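Local coordinates for protein glycosyl hydrolase (Aspergillus fumigatus, PDB 2X8R) that is a family GH25 lysozyme that probably cleaves beta-1,4 linkages between N-acetylmuramic acid and N-acetylglucosamine in bacterial peptidoglycan, at residues A[17-22]-A[52-57]; A[3-8]-A[186-191]; A[118-123]-A[151-156]; A[74-79]-A[123-128]. All coordinates share one frame; numbering follows the deposited sequence. Where two conformers were deposited one is given.

Overall arrangement
All four contacts belong to one GH25 beta/alpha barrel. Contacts 1, 3 and 4 lie in its outer, helical layer, and contact 2 lies on a strand of the sheet. Contacts 1 and 2 touch. Phe7 and Phe18 meet where strand 3-9 packs against helix 18-23, and contact 1 is nested in the chain loop closed by contact 2. Contacts 3 and 4 also touch, because both use helix 112-130 and share Val123. The centres of contacts 1 and 3 are about 31 Å apart, on opposite sides of the chain's centre. Contact 3 is largely buried and aromatic. The others are partly buried. Contacts 1 and 4 carry apolar groups inside and charged chains outside, whereas contact 2 sets Phe7 of a strand against Tyr188 of a loop.

Contact 1 of 4, residues A[17-22]-A[52-57]; sequences NFEAAK and TKAGLL
A Schellman motif ends helix 44-53, and its Ala54 and Gly55 lie against Phe18, Glu19 and Lys22 of helix 18-23. Gly55 has positive phi (82°), and its N bonds back to Thr52 O. The backbones come close here, with Glu19 CA and Ala54 CA 5.3 Å apart.

The Ala54 methyl is the centre of the contact. Its CB meets Phe18 CB at 3.5 Å. Glu19, the next residue, is bent at chi2 and turns its carboxylate to Ala54, with Glu19 OE1 3.3 Å from Ala54 CB. This is a carboxylate lying on a methyl group, not a polar bond.

Deeper in, Leu56 crosses Phe18 at about a right angle. Leu56 CD1 sits at the edge of the Phe18 ring, near its plane, and is 3.7 Å from Phe18 CD1. Lys22 runs past Leu56 in the opposite direction. Its CG is anti to the backbone N (chi1 -177°), on the side of the carbonyl carbon. From there the chain covers the turn. Lys22 CD packs on Leu56, 3.6 Å from Leu56 CD2, while Lys22 CE lies against the carbonyl of Gly55, 3.4 Å from Gly55 O.

Phe18 and Leu56 both also touch Phe7 on strand 3-9, and Leu56 reaches Val29 on strand 26-35. The helix end and the residues leading into strand 57-63 are thereby packed on the outside of the strands. This is the helix-over-strand layering typical of a beta/alpha barrel.

Contact 2 of 4, residues A[3-8]-A[186-191]; sequences TVQGFD and DKYKHG
Strand 3-9 packs at residues 5-7 against a type I turn from Tyr188 to Gly191, closed by the hydrogen bond from Gly191 N to Tyr188 O, with Phe7 CA and Tyr188 CA 7.4 Å apart. The strand belongs to the sheet of the GH25 beta/alpha barrel. The turn is in the loop that joins strands 181-185 and 193-198.

Phe7 and Tyr188 carry the contact. Their side chains cross at about a right angle, while the ring planes are tilted by 47°, neither stacked nor edge-to-face. Tyr188 CE2 lies over one face of the Phe7 ring. Phe7 CG stands between its backbone N and carbonyl carbon (chi1 67°), which sets it 3.6 Å from Tyr188 CE2. Phe7 CB comes even nearer, at 3.4 Å from Tyr188 CD2.

Gln5 meets Tyr188 tip to tip, its amide plane only 9° from the plane of the phenol ring. The Gln5 CG lies 3.7 Å from Tyr188 OH. Ala21 of helix 18-23 also touches Phe7, which ties this loop contact to the neighbouring helix.

Gly191 O approaches the edge of the Phe7 ring, near its plane, and stands 3.4 Å from Phe7 CD1, buried and without a polar partner in the model.

Contact 3 of 4, residues A[118-123]-A[151-156]; sequences WIHDFV and KGFGDK
The 2.9 Å helical bond from Val123 N to Ile119 O joins two residues, one turn apart, that both touch Phe153. Ile119 CG2 approaches Phe153 CE1 to 3.7 Å, and the two side chains cross at about a right angle. Val123 CG2 sits at the edge of the Phe153 ring, near its plane, 4.1 Å from Phe153 CE1.

In one of its two modelled conformers His120 comes over one face of the same ring. The two rings then form a face-to-face stack, with centroids 4.0 Å apart and planes at 24°. Phe153 CZ lies over the centre of the imidazole. His120 NE2 is displaced toward the rim of the phenyl ring. In the other conformer the stack is doubtful.

Gly152 precedes Phe153 and turns with positive phi (105°). Its N bonds to Asp175, which helps to fix the loop that presents the phenyl ring.

Phe153 also makes an edge-to-face pair with Trp143 of helix 140-147 and touches Ile136. Ile119 and Val123 touch Ile136 as well. The loop before strand 159-162 thus wedges its ring between helix 112-130, helix 140-147 and strand 135-138.

Contact 4 of 4, residues A[74-79]-A[123-128]; sequences QAKFFL and VNEYHH
Phe78 and Tyr126 meet rim to rim between helices 71-79 and 112-130, neither ring over the face of the other. Their planes are 33° apart, and Phe78 CE2 lies 3.6 Å from Tyr126 CE1. The short helix segments cross at -42°, with axes 8.8 Å apart at closest.

Leu79 reaches the same ring atom. Its CD2 is also 3.6 Å from Tyr126 CE1, set obliquely to the ring, and the Leu79 and Tyr126 side chains cross at a slant. Three side chains therefore meet around one ring atom. The Tyr126 hydroxyl is hydrogen-bonded to Gly83 O and Gly94 N, so its polar end is satisfied outside the contact.

Further out, Glu125 lies over Ala75. CG is anti to the backbone N (chi1 179°) and stands 3.7 Å from Ala75 CB. The bend at chi2 turns CD toward Lys76, and these two side chains also cross at a slant. Lys76 CE is 3.3 Å from Glu125 OE2, but Lys76 NZ is 4.3 Å from it, beyond a salt bridge.

The chemistry is thus layered. Aromatic and aliphatic groups fill the inner side. At the outer edge the opposite charges of Lys76 and Glu125 probably attract each other without a direct bond, while Glu125 CB and CG pack on the Ala75 methyl and Lys76 CG and CE on the Glu125 chain.

Contact 1 of 4, residues A[17-22]-A[52-57]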
loop_
_atom_site.group_PDB
_atom_site.type_symbol
_atom_site.label_atom_id
_atom_site.label_comp_id
_atom_site.label_asym_id
_atom_site.label_seq_id
_atom_site.Cartn_x
_atom_site.Cartn_y
_atom_site.Cartn_z
ATOM N N ASN A 17 -9.964 5.871 16.038
ATOM C CA ASN A 17 -10.949 5.041 16.723
ATOM C C ASN A 17 -11.254 3.855 15.821
ATOM O O ASN A 17 -12.177 3.895 15.017
ATOM C CB ASN A 17 -12.223 5.834 16.983
ATOM C CG ASN A 17 -13.090 5.195 18.031
ATOM O OD1 ASN A 17 -13.625 5.896 18.898
ATOM N ND2 ASN A 17 -13.189 3.883 18.012
ATOM N N PHE A 18 -10.456 2.801 15.930
ATOM C CA PHE A 18 -10.681 1.621 15.101
ATOM C C PHE A 18 -12.032 0.935 15.351
ATOM O O PHE A 18 -12.629 0.406 14.423
ATOM C CB PHE A 18 -9.534 0.642 15.359
ATOM C CG PHE A 18 -8.214 1.166 14.925
ATOM C CD1 PHE A 18 -7.851 1.125 13.575
ATOM C CD2 PHE A 18 -7.306 1.716 15.856
ATOM C CE1 PHE A 18 -6.617 1.615 13.160
ATOM C CE2 PHE A 18 -6.055 2.229 15.437
ATOM C CZ PHE A 18 -5.725 2.169 14.086
ATOM N N GLU A 19 -12.506 0.951 16.591
ATOM C CA GLU A 19 -13.782 0.326 16.948
ATOM C C GLU A 19 -14.882 1.035 16.163
ATOM O O GLU A 19 -15.746 0.372 15.582
ATOM C CB GLU A 19 -14.053 0.486 18.456
ATOM C CG GLU A 19 -14.385 -0.782 19.165
ATOM C CD GLU A 19 -13.201 -1.695 19.206
ATOM O OE1 GLU A 19 -12.076 -1.173 19.059
ATOM O OE2 GLU A 19 -13.364 -2.920 19.376
ATOM N N ALA A 20 -14.827 2.380 16.160
ATOM C CA ALA A 20 -15.800 3.193 15.410
ATOM C C ALA A 20 -15.746 2.939 13.907
ATOM O O ALA A 20 -16.787 2.831 13.238
ATOM C CB ALA A 20 -15.621 4.664 15.691
ATOM N N ALA A 21 -14.528 2.856 13.361
ATOM C CA ALA A 21 -14.382 2.526 11.930
ATOM C C ALA A 21 -14.981 1.164 11.624
ATOM O O ALA A 21 -15.716 1.012 10.641
ATOM C CB ALA A 21 -12.917 2.553 11.539
ATOM N N LYS A 22 -14.708 0.183 12.482
ATOM C CA LYS A 22 -15.235 -1.173 12.259
ATOM C C LYS A 22 -16.789 -1.167 12.329
ATOM O O LYS A 22 -17.461 -1.770 11.497
ATOM C CB LYS A 22 -14.607 -2.177 13.263
ATOM C CG LYS A 22 -15.061 -3.675 13.067
ATOM C CD LYS A 22 -13.983 -4.514 12.423
ATOM C CE LYS A 22 -14.257 -6.010 12.394
ATOM N NZ LYS A 22 -15.589 -6.301 11.883
ATOM N N THR A 52 -5.575 -4.265 15.571
ATOM C CA THR A 52 -5.645 -5.682 15.882
ATOM C C THR A 52 -6.757 -5.926 16.908
ATOM O O THR A 52 -7.562 -6.833 16.753
ATOM C CB THR A 52 -4.340 -6.179 16.435
ATOM O OG1 THR A 52 -3.311 -5.914 15.501
ATOM C CG2 THR A 52 -4.367 -7.712 16.661
ATOM N N LYS A 53 -6.796 -5.079 17.923
ATOM C CA LYS A 53 -7.716 -5.271 19.036
ATOM C C LYS A 53 -9.146 -5.072 18.554
ATOM O O LYS A 53 -10.073 -5.719 19.043
ATOM C CB LYS A 53 -7.385 -4.292 20.159
ATOM C CG LYS A 53 -6.183 -4.724 21.009
ATOM C CD LYS A 53 -5.993 -3.741 22.134
ATOM C CE LYS A 53 -6.732 -4.167 23.376
ATOM N NZ LYS A 53 -6.478 -3.204 24.504
ATOM N N ALA A 54 -9.328 -4.170 17.601
ATOM C CA ALA A 54 -10.646 -3.892 17.011
ATOM C C ALA A 54 -11.157 -4.956 16.034
ATOM O O ALA A 54 -12.312 -4.870 15.557
ATOM C CB ALA A 54 -10.649 -2.476 16.339
ATOM N N GLY A 55 -10.313 -5.934 15.720
ATOM C CA GLY A 55 -10.684 -7.020 14.809
ATOM C C GLY A 55 -10.566 -6.682 13.335
ATOM O O GLY A 55 -11.163 -7.359 12.513
ATOM N N LEU A 56 -9.783 -5.672 12.969
ATOM C CA LEU A 56 -9.591 -5.375 11.532
ATOM C C LEU A 56 -8.475 -6.211 10.955
ATOM O O LEU A 56 -7.535 -6.554 11.663
ATOM C CB LEU A 56 -9.234 -3.889 11.277
ATOM C CG LEU A 56 -10.286 -2.860 11.700
ATOM C CD1 LEU A 56 -9.717 -1.432 11.757
ATOM C CD2 LEU A 56 -11.343 -2.853 10.665
ATOM N N LEU A 57 -8.588 -6.539 9.670
ATOM C CA LEU A 57 -7.438 -6.966 8.892
ATOM C C LEU A 57 -6.496 -5.739 8.809
ATOM O O LEU A 57 -6.965 -4.601 8.676
ATOM C CB LEU A 57 -7.910 -7.389 7.506
ATOM C CG LEU A 57 -8.685 -8.695 7.446
ATOM C CD1 LEU A 57 -9.198 -8.861 6.036
ATOM C CD2 LEU A 57 -7.787 -9.834 7.832
#

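Contact 2 of 4, residues A[3-8]-A[186-191]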
loop_
_atom_site.group_PDB
_atom_site.type_symbol
_atom_site.label_atom_id
_atom_site.label_comp_id
_atom_site.label_asym_id
_atom_site.label_seq_id
_atom_site.Cartn_x
_atom_site.Cartn_y
_atom_site.Cartn_z
ATOM N N THR A 3 -17.987 -4.213 -2.898
ATOM C CA THR A 3 -16.670 -3.816 -2.372
ATOM C C THR A 3 -16.681 -3.942 -0.860
ATOM O O THR A 3 -17.753 -4.062 -0.245
ATOM C CB THR A 3 -16.283 -2.334 -2.679
ATOM O OG1 THR A 3 -17.278 -1.440 -2.169
ATOM C CG2 THR A 3 -16.096 -2.106 -4.141
ATOM N N VAL A 4 -15.493 -3.938 -0.266
ATOM C CA VAL A 4 -15.344 -3.900 1.185
ATOM C C VAL A 4 -14.643 -2.593 1.549
ATOM O O VAL A 4 -13.653 -2.194 0.923
ATOM C CB VAL A 4 -14.557 -5.100 1.681
ATOM C CG1 VAL A 4 -14.324 -5.033 3.174
ATOM C CG2 VAL A 4 -15.313 -6.436 1.317
ATOM N N GLN A 5 -15.186 -1.905 2.541
ATOM C CA GLN A 5 -14.610 -0.611 2.946
ATOM C C GLN A 5 -13.370 -0.857 3.791
ATOM O O GLN A 5 -13.320 -1.766 4.638
ATOM C CB GLN A 5 -15.626 0.197 3.774
ATOM C CG GLN A 5 -15.125 1.566 4.317
ATOM C CD GLN A 5 -14.952 2.612 3.217
ATOM O OE1 GLN A 5 -13.888 3.233 3.093
ATOM N NE2 GLN A 5 -15.994 2.814 2.408
ATOM N N GLY A 6 -12.367 -0.031 3.566
ATOM C CA GLY A 6 -11.207 0.009 4.436
ATOM C C GLY A 6 -10.650 1.419 4.411
ATOM O O GLY A 6 -11.332 2.376 3.962
ATOM N N PHE A 7 -9.425 1.548 4.898
ATOM C CA PHE A 7 -8.781 2.877 4.973
ATOM C C PHE A 7 -7.293 2.760 5.159
ATOM O O PHE A 7 -6.795 1.658 5.318
ATOM C CB PHE A 7 -9.471 3.806 6.002
ATOM C CG PHE A 7 -9.364 3.402 7.487
ATOM C CD1 PHE A 7 -8.925 4.348 8.413
ATOM C CD2 PHE A 7 -9.807 2.168 7.957
ATOM C CE1 PHE A 7 -8.858 4.065 9.776
ATOM C CE2 PHE A 7 -9.775 1.844 9.344
ATOM C CZ PHE A 7 -9.319 2.800 10.266
ATOM N N ASP A 8 -6.588 3.883 5.054
ATOM C CA ASP A 8 -5.149 3.865 5.330
ATOM C C ASP A 8 -4.772 5.110 6.112
ATOM O O ASP A 8 -5.354 6.192 5.918
ATOM C CB ASP A 8 -4.324 3.705 4.047
ATOM C CG ASP A 8 -4.555 4.839 3.091
ATOM O OD1 ASP A 8 -3.862 5.886 3.221
ATOM O OD2 ASP A 8 -5.408 4.684 2.217
ATOM N N ASP A 186 -9.139 11.158 -0.056
ATOM C CA ASP A 186 -8.169 11.451 1.005
ATOM C C ASP A 186 -8.827 12.054 2.265
ATOM O O ASP A 186 -8.150 12.660 3.124
ATOM C CB ASP A 186 -7.042 12.349 0.466
ATOM C CG ASP A 186 -7.549 13.702 -0.075
ATOM O OD1 ASP A 186 -8.787 13.953 -0.050
ATOM O OD2 ASP A 186 -6.703 14.500 -0.595
ATOM N N LYS A 187 -10.135 11.856 2.400
ATOM C CA LYS A 187 -10.908 12.429 3.511
ATOM C C LYS A 187 -11.853 11.448 4.189
ATOM O O LYS A 187 -13.073 11.672 4.241
ATOM C CB LYS A 187 -11.733 13.632 3.060
ATOM N N TYR A 188 -11.307 10.413 4.786
ATOM C CA TYR A 188 -12.159 9.408 5.413
ATOM C C TYR A 188 -12.549 9.838 6.821
ATOM O O TYR A 188 -11.715 10.309 7.587
ATOM C CB TYR A 188 -11.436 8.071 5.434
ATOM C CG TYR A 188 -12.279 6.920 5.935
ATOM C CD1 TYR A 188 -13.529 6.650 5.378
ATOM C CD2 TYR A 188 -11.804 6.093 6.937
ATOM C CE1 TYR A 188 -14.286 5.567 5.837
ATOM C CE2 TYR A 188 -12.550 5.011 7.405
ATOM C CZ TYR A 188 -13.790 4.754 6.832
ATOM O OH TYR A 188 -14.559 3.698 7.284
ATOM N N LYS A 189 -13.837 9.693 7.146
ATOM C CA LYS A 189 -14.365 10.086 8.439
ATOM C C LYS A 189 -13.527 9.596 9.621
ATOM O O LYS A 189 -13.301 10.341 10.583
ATOM C CB LYS A 189 -15.850 9.655 8.599
ATOM C CG LYS A 189 -16.392 9.916 9.988
ATOM C CD LYS A 189 -17.886 9.664 10.123
ATOM C CE LYS A 189 -18.488 10.314 11.372
ATOM N NZ LYS A 189 -17.872 9.978 12.697
ATOM N N HIS A 190 -13.065 8.348 9.567
ATOM C CA HIS A 190 -12.385 7.769 10.724
ATOM C C HIS A 190 -10.885 7.984 10.714
ATOM O O HIS A 190 -10.183 7.513 11.597
ATOM C CB HIS A 190 -12.777 6.320 10.881
ATOM C CG HIS A 190 -14.236 6.172 11.128
ATOM N ND1 HIS A 190 -15.119 5.744 10.162
ATOM C CD2 HIS A 190 -14.984 6.511 12.201
ATOM C CE1 HIS A 190 -16.345 5.755 10.657
ATOM N NE2 HIS A 190 -16.288 6.224 11.889
ATOM N N GLY A 191 -10.434 8.766 9.752
ATOM C CA GLY A 191 -9.022 9.154 9.680
ATOM C C GLY A 191 -8.383 8.713 8.369
ATOM O O GLY A 191 -8.740 7.682 7.801
#

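Contact 3 of 4, residues A[118-123]-A[151-156]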
loop_
_atom_site.group_PDB
_atom_site.type_symbol
_atom_site.label_atom_id
_atom_site.label_comp_id
_atom_site.label_asym_id
_atom_site.label_seq_id
_atom_site.Cartn_x
_atom_site.Cartn_y
_atom_site.Cartn_z
ATOM N N TRP A 118 14.208 -0.447 -9.843
ATOM C CA TRP A 118 14.067 -0.171 -8.398
ATOM C C TRP A 118 12.811 -0.882 -7.865
ATOM O O TRP A 118 12.893 -1.612 -6.878
ATOM C CB TRP A 118 13.985 1.342 -8.121
ATOM C CG TRP A 118 14.119 1.681 -6.671
ATOM C CD1 TRP A 118 15.251 2.127 -6.041
ATOM C CD2 TRP A 118 13.089 1.664 -5.676
ATOM N NE1 TRP A 118 15.002 2.320 -4.696
ATOM C CE2 TRP A 118 13.680 2.065 -4.451
ATOM C CE3 TRP A 118 11.720 1.335 -5.697
ATOM C CZ2 TRP A 118 12.956 2.133 -3.245
ATOM C CZ3 TRP A 118 10.972 1.403 -4.480
ATOM C CH2 TRP A 118 11.592 1.810 -3.281
ATOM N N ILE A 119 11.685 -0.704 -8.552
ATOM C CA ILE A 119 10.425 -1.335 -8.092
ATOM C C ILE A 119 10.509 -2.860 -8.164
ATOM O O ILE A 119 10.082 -3.554 -7.227
ATOM C CB ILE A 119 9.172 -0.778 -8.871
ATOM C CG1 ILE A 119 9.069 0.742 -8.734
ATOM C CG2 ILE A 119 7.839 -1.423 -8.360
ATOM C CD1 ILE A 119 8.172 1.370 -9.819
ATOM N N HIS A 120 11.078 -3.401 -9.248
ATOM C CA HIS A 120 11.323 -4.841 -9.288
ATOM C C HIS A 120 12.188 -5.302 -8.101
ATOM O O HIS A 120 11.876 -6.303 -7.430
ATOM C CB HIS A 120 11.940 -5.237 -10.629
ATOM C CG HIS A 120 10.932 -5.566 -11.686
ATOM N ND1 HIS A 120 10.911 -4.949 -12.914
ATOM C CD2 HIS A 120 9.927 -6.473 -11.709
ATOM C CE1 HIS A 120 9.944 -5.469 -13.653
ATOM N NE2 HIS A 120 9.325 -6.388 -12.938
ATOM N N ASP A 121 13.245 -4.554 -7.808
ATOM C CA ASP A 121 14.108 -4.920 -6.696
ATOM C C ASP A 121 13.347 -4.950 -5.343
ATOM O O ASP A 121 13.545 -5.873 -4.550
ATOM C CB ASP A 121 15.301 -3.998 -6.621
ATOM C CG ASP A 121 16.344 -4.285 -7.749
ATOM O OD1 ASP A 121 16.158 -5.273 -8.487
ATOM O OD2 ASP A 121 17.362 -3.567 -7.865
ATOM N N PHE A 122 12.534 -3.920 -5.092
ATOM C CA PHE A 122 11.690 -3.905 -3.893
ATOM C C PHE A 122 10.737 -5.108 -3.845
ATOM O O PHE A 122 10.690 -5.846 -2.846
ATOM C CB PHE A 122 10.864 -2.607 -3.808
ATOM C CG PHE A 122 10.135 -2.459 -2.488
ATOM C CD1 PHE A 122 8.940 -3.152 -2.236
ATOM C CD2 PHE A 122 10.698 -1.666 -1.473
ATOM C CE1 PHE A 122 8.280 -3.020 -0.997
ATOM C CE2 PHE A 122 10.063 -1.523 -0.235
ATOM C CZ PHE A 122 8.829 -2.243 0.012
ATOM N N VAL A 123 9.959 -5.294 -4.906
ATOM C CA VAL A 123 8.919 -6.314 -4.841
ATOM C C VAL A 123 9.499 -7.721 -4.816
ATOM O O VAL A 123 8.995 -8.602 -4.107
ATOM C CB VAL A 123 7.783 -6.137 -5.915
ATOM C CG1 VAL A 123 7.267 -4.712 -5.916
ATOM C CG2 VAL A 123 8.261 -6.546 -7.317
ATOM N N LYS A 151 4.708 -2.510 -17.910
ATOM C CA LYS A 151 4.077 -3.812 -17.688
ATOM C C LYS A 151 5.002 -4.658 -16.821
ATOM O O LYS A 151 6.085 -4.190 -16.426
ATOM C CB LYS A 151 3.808 -4.475 -19.050
ATOM C CG LYS A 151 3.013 -3.523 -19.963
ATOM C CD LYS A 151 2.733 -4.161 -21.310
ATOM C CE LYS A 151 1.643 -3.391 -22.033
ATOM N NZ LYS A 151 1.480 -4.072 -23.340
ATOM N N GLY A 152 4.553 -5.870 -16.481
ATOM C CA GLY A 152 5.383 -6.839 -15.746
ATOM C C GLY A 152 5.046 -7.008 -14.281
ATOM O O GLY A 152 5.591 -7.909 -13.611
ATOM N N PHE A 153 4.114 -6.202 -13.755
ATOM C CA PHE A 153 3.797 -6.300 -12.301
ATOM C C PHE A 153 2.360 -6.722 -12.071
ATOM O O PHE A 153 1.991 -7.080 -10.944
ATOM C CB PHE A 153 3.988 -4.940 -11.602
ATOM C CG PHE A 153 5.410 -4.422 -11.637
ATOM C CD1 PHE A 153 6.292 -4.754 -10.613
ATOM C CD2 PHE A 153 5.847 -3.625 -12.690
ATOM C CE1 PHE A 153 7.647 -4.289 -10.637
ATOM C CE2 PHE A 153 7.154 -3.126 -12.728
ATOM C CZ PHE A 153 8.078 -3.493 -11.690
ATOM N N GLY A 154 1.557 -6.663 -13.131
ATOM C CA GLY A 154 0.129 -6.846 -13.070
ATOM C C GLY A 154 -0.360 -8.214 -12.673
ATOM O O GLY A 154 -1.398 -8.350 -12.006
ATOM N N ASP A 155 0.364 -9.245 -13.062
ATOM C CA ASP A 155 -0.116 -10.568 -12.722
ATOM C C ASP A 155 0.352 -11.057 -11.346
ATOM O O ASP A 155 -0.119 -12.089 -10.879
ATOM C CB ASP A 155 0.153 -11.587 -13.836
ATOM C CG ASP A 155 1.601 -11.651 -14.248
ATOM O OD1 ASP A 155 2.497 -11.334 -13.438
ATOM O OD2 ASP A 155 1.839 -12.029 -15.423
ATOM N N LYS A 156 1.238 -10.293 -10.702
ATOM C CA LYS A 156 1.824 -10.667 -9.392
ATOM C C LYS A 156 1.375 -9.718 -8.235
ATOM O O LYS A 156 0.900 -10.173 -7.178
ATOM C CB LYS A 156 3.352 -10.661 -9.488
#

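Contact 4 of 4, residues A[74-79]-A[123-128]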
loop_
_atom_site.group_PDB
_atom_site.type_symbol
_atom_site.label_atom_id
_atom_site.label_comp_id
_atom_site.label_asym_id
_atom_site.label_seq_id
_atom_site.Cartn_x
_atom_site.Cartn_y
_atom_site.Cartn_z
ATOM N N GLN A 74 15.280 -0.897 0.875
ATOM C CA GLN A 74 14.050 -0.370 1.440
ATOM C C GLN A 74 13.054 -1.469 1.804
ATOM O O GLN A 74 12.396 -1.356 2.855
ATOM C CB GLN A 74 13.453 0.711 0.556
ATOM C CG GLN A 74 14.246 1.994 0.856
ATOM C CD GLN A 74 13.820 3.180 0.048
ATOM O OE1 GLN A 74 12.652 3.522 0.004
ATOM N NE2 GLN A 74 14.798 3.861 -0.562
ATOM N N ALA A 75 12.948 -2.506 0.968
ATOM C CA ALA A 75 12.183 -3.699 1.321
ATOM C C ALA A 75 12.644 -4.312 2.655
ATOM O O ALA A 75 11.807 -4.655 3.495
ATOM C CB ALA A 75 12.204 -4.738 0.207
ATOM N N LYS A 76 13.962 -4.468 2.820
ATOM C CA LYS A 76 14.477 -5.072 4.025
ATOM C C LYS A 76 14.158 -4.202 5.237
ATOM O O LYS A 76 13.830 -4.730 6.292
ATOM C CB LYS A 76 15.993 -5.242 3.939
ATOM C CG LYS A 76 16.366 -6.384 2.959
ATOM C CD LYS A 76 17.858 -6.574 2.878
ATOM C CE LYS A 76 18.173 -7.994 2.365
ATOM N NZ LYS A 76 19.511 -8.130 1.705
ATOM N N PHE A 77 14.254 -2.881 5.084
ATOM C CA PHE A 77 13.998 -1.985 6.193
ATOM C C PHE A 77 12.513 -2.062 6.593
ATOM O O PHE A 77 12.173 -2.201 7.787
ATOM C CB PHE A 77 14.407 -0.564 5.810
ATOM C CG PHE A 77 14.092 0.472 6.854
ATOM C CD1 PHE A 77 14.603 0.373 8.166
ATOM C CD2 PHE A 77 13.318 1.584 6.510
ATOM C CE1 PHE A 77 14.303 1.369 9.138
ATOM C CE2 PHE A 77 13.030 2.593 7.455
ATOM C CZ PHE A 77 13.528 2.489 8.782
ATOM N N PHE A 78 11.648 -1.997 5.583
ATOM C CA PHE A 78 10.193 -2.152 5.787
ATOM C C PHE A 78 9.874 -3.475 6.519
ATOM O O PHE A 78 9.099 -3.503 7.497
ATOM C CB PHE A 78 9.524 -2.045 4.402
ATOM C CG PHE A 78 8.036 -2.305 4.371
ATOM C CD1 PHE A 78 7.145 -1.601 5.191
ATOM C CD2 PHE A 78 7.528 -3.190 3.395
ATOM C CE1 PHE A 78 5.743 -1.819 5.084
ATOM C CE2 PHE A 78 6.158 -3.404 3.248
ATOM C CZ PHE A 78 5.254 -2.693 4.074
ATOM N N LEU A 79 10.461 -4.567 6.038
ATOM C CA LEU A 79 10.219 -5.899 6.619
ATOM C C LEU A 79 10.597 -6.028 8.088
ATOM O O LEU A 79 9.955 -6.798 8.831
ATOM C CB LEU A 79 10.968 -6.973 5.819
ATOM C CG LEU A 79 10.302 -7.238 4.472
ATOM C CD1 LEU A 79 11.277 -7.877 3.531
ATOM C CD2 LEU A 79 9.106 -8.147 4.724
ATOM N N VAL A 123 9.959 -5.294 -4.906
ATOM C CA VAL A 123 8.919 -6.314 -4.841
ATOM C C VAL A 123 9.499 -7.721 -4.816
ATOM O O VAL A 123 8.995 -8.602 -4.107
ATOM C CB VAL A 123 7.783 -6.137 -5.915
ATOM C CG1 VAL A 123 7.267 -4.712 -5.916
ATOM C CG2 VAL A 123 8.261 -6.546 -7.317
ATOM N N ASN A 124 10.604 -7.926 -5.520
ATOM C CA ASN A 124 11.229 -9.252 -5.458
ATOM C C ASN A 124 11.779 -9.567 -4.074
ATOM O O ASN A 124 11.649 -10.697 -3.607
ATOM C CB ASN A 124 12.327 -9.331 -6.501
ATOM C CG ASN A 124 11.765 -9.400 -7.901
ATOM O OD1 ASN A 124 10.583 -9.689 -8.093
ATOM N ND2 ASN A 124 12.603 -9.149 -8.885
ATOM N N GLU A 125 12.435 -8.591 -3.438
ATOM C CA GLU A 125 12.922 -8.788 -2.070
ATOM C C GLU A 125 11.764 -9.115 -1.130
ATOM O O GLU A 125 11.875 -10.015 -0.260
ATOM C CB GLU A 125 13.772 -7.607 -1.558
ATOM C CG GLU A 125 14.268 -7.786 -0.102
ATOM C CD GLU A 125 15.291 -8.927 0.089
ATOM O OE1 GLU A 125 15.981 -9.331 -0.857
ATOM O OE2 GLU A 125 15.408 -9.413 1.216
ATOM N N TYR A 126 10.652 -8.385 -1.297
ATOM C CA TYR A 126 9.501 -8.565 -0.436
ATOM C C TYR A 126 8.971 -9.999 -0.583
ATOM O O TYR A 126 8.694 -10.682 0.396
ATOM C CB TYR A 126 8.402 -7.519 -0.682
ATOM C CG TYR A 126 7.371 -7.576 0.403
ATOM C CD1 TYR A 126 7.477 -6.789 1.577
ATOM C CD2 TYR A 126 6.309 -8.466 0.294
ATOM C CE1 TYR A 126 6.508 -6.899 2.606
ATOM C CE2 TYR A 126 5.355 -8.583 1.330
ATOM C CZ TYR A 126 5.478 -7.792 2.464
ATOM O OH TYR A 126 4.586 -7.916 3.495
ATOM N N HIS A 127 8.892 -10.454 -1.828
ATOM C CA HIS A 127 8.383 -11.794 -2.121
ATOM C C HIS A 127 9.340 -12.872 -1.608
ATOM O O HIS A 127 8.897 -13.896 -1.083
ATOM C CB HIS A 127 8.075 -11.917 -3.623
ATOM C CG HIS A 127 7.670 -13.299 -4.042
ATOM N ND1 HIS A 127 6.374 -13.752 -3.934
ATOM C CD2 HIS A 127 8.401 -14.348 -4.488
ATOM C CE1 HIS A 127 6.309 -15.012 -4.333
ATOM N NE2 HIS A 127 7.526 -15.399 -4.666
ATOM N N HIS A 128 10.647 -12.601 -1.735
ATOM C CA HIS A 128 11.682 -13.548 -1.269
ATOM C C HIS A 128 11.523 -13.782 0.227
ATOM O O HIS A 128 11.593 -14.930 0.704
ATOM C CB HIS A 128 13.098 -13.000 -1.582
ATOM C CG HIS A 128 14.209 -13.958 -1.285
ATOM N ND1 HIS A 128 14.758 -14.808 -2.231
ATOM C CD2 HIS A 128 14.870 -14.217 -0.123
ATOM C CE1 HIS A 128 15.713 -15.535 -1.669
ATOM N NE2 HIS A 128 15.791 -15.204 -0.391
#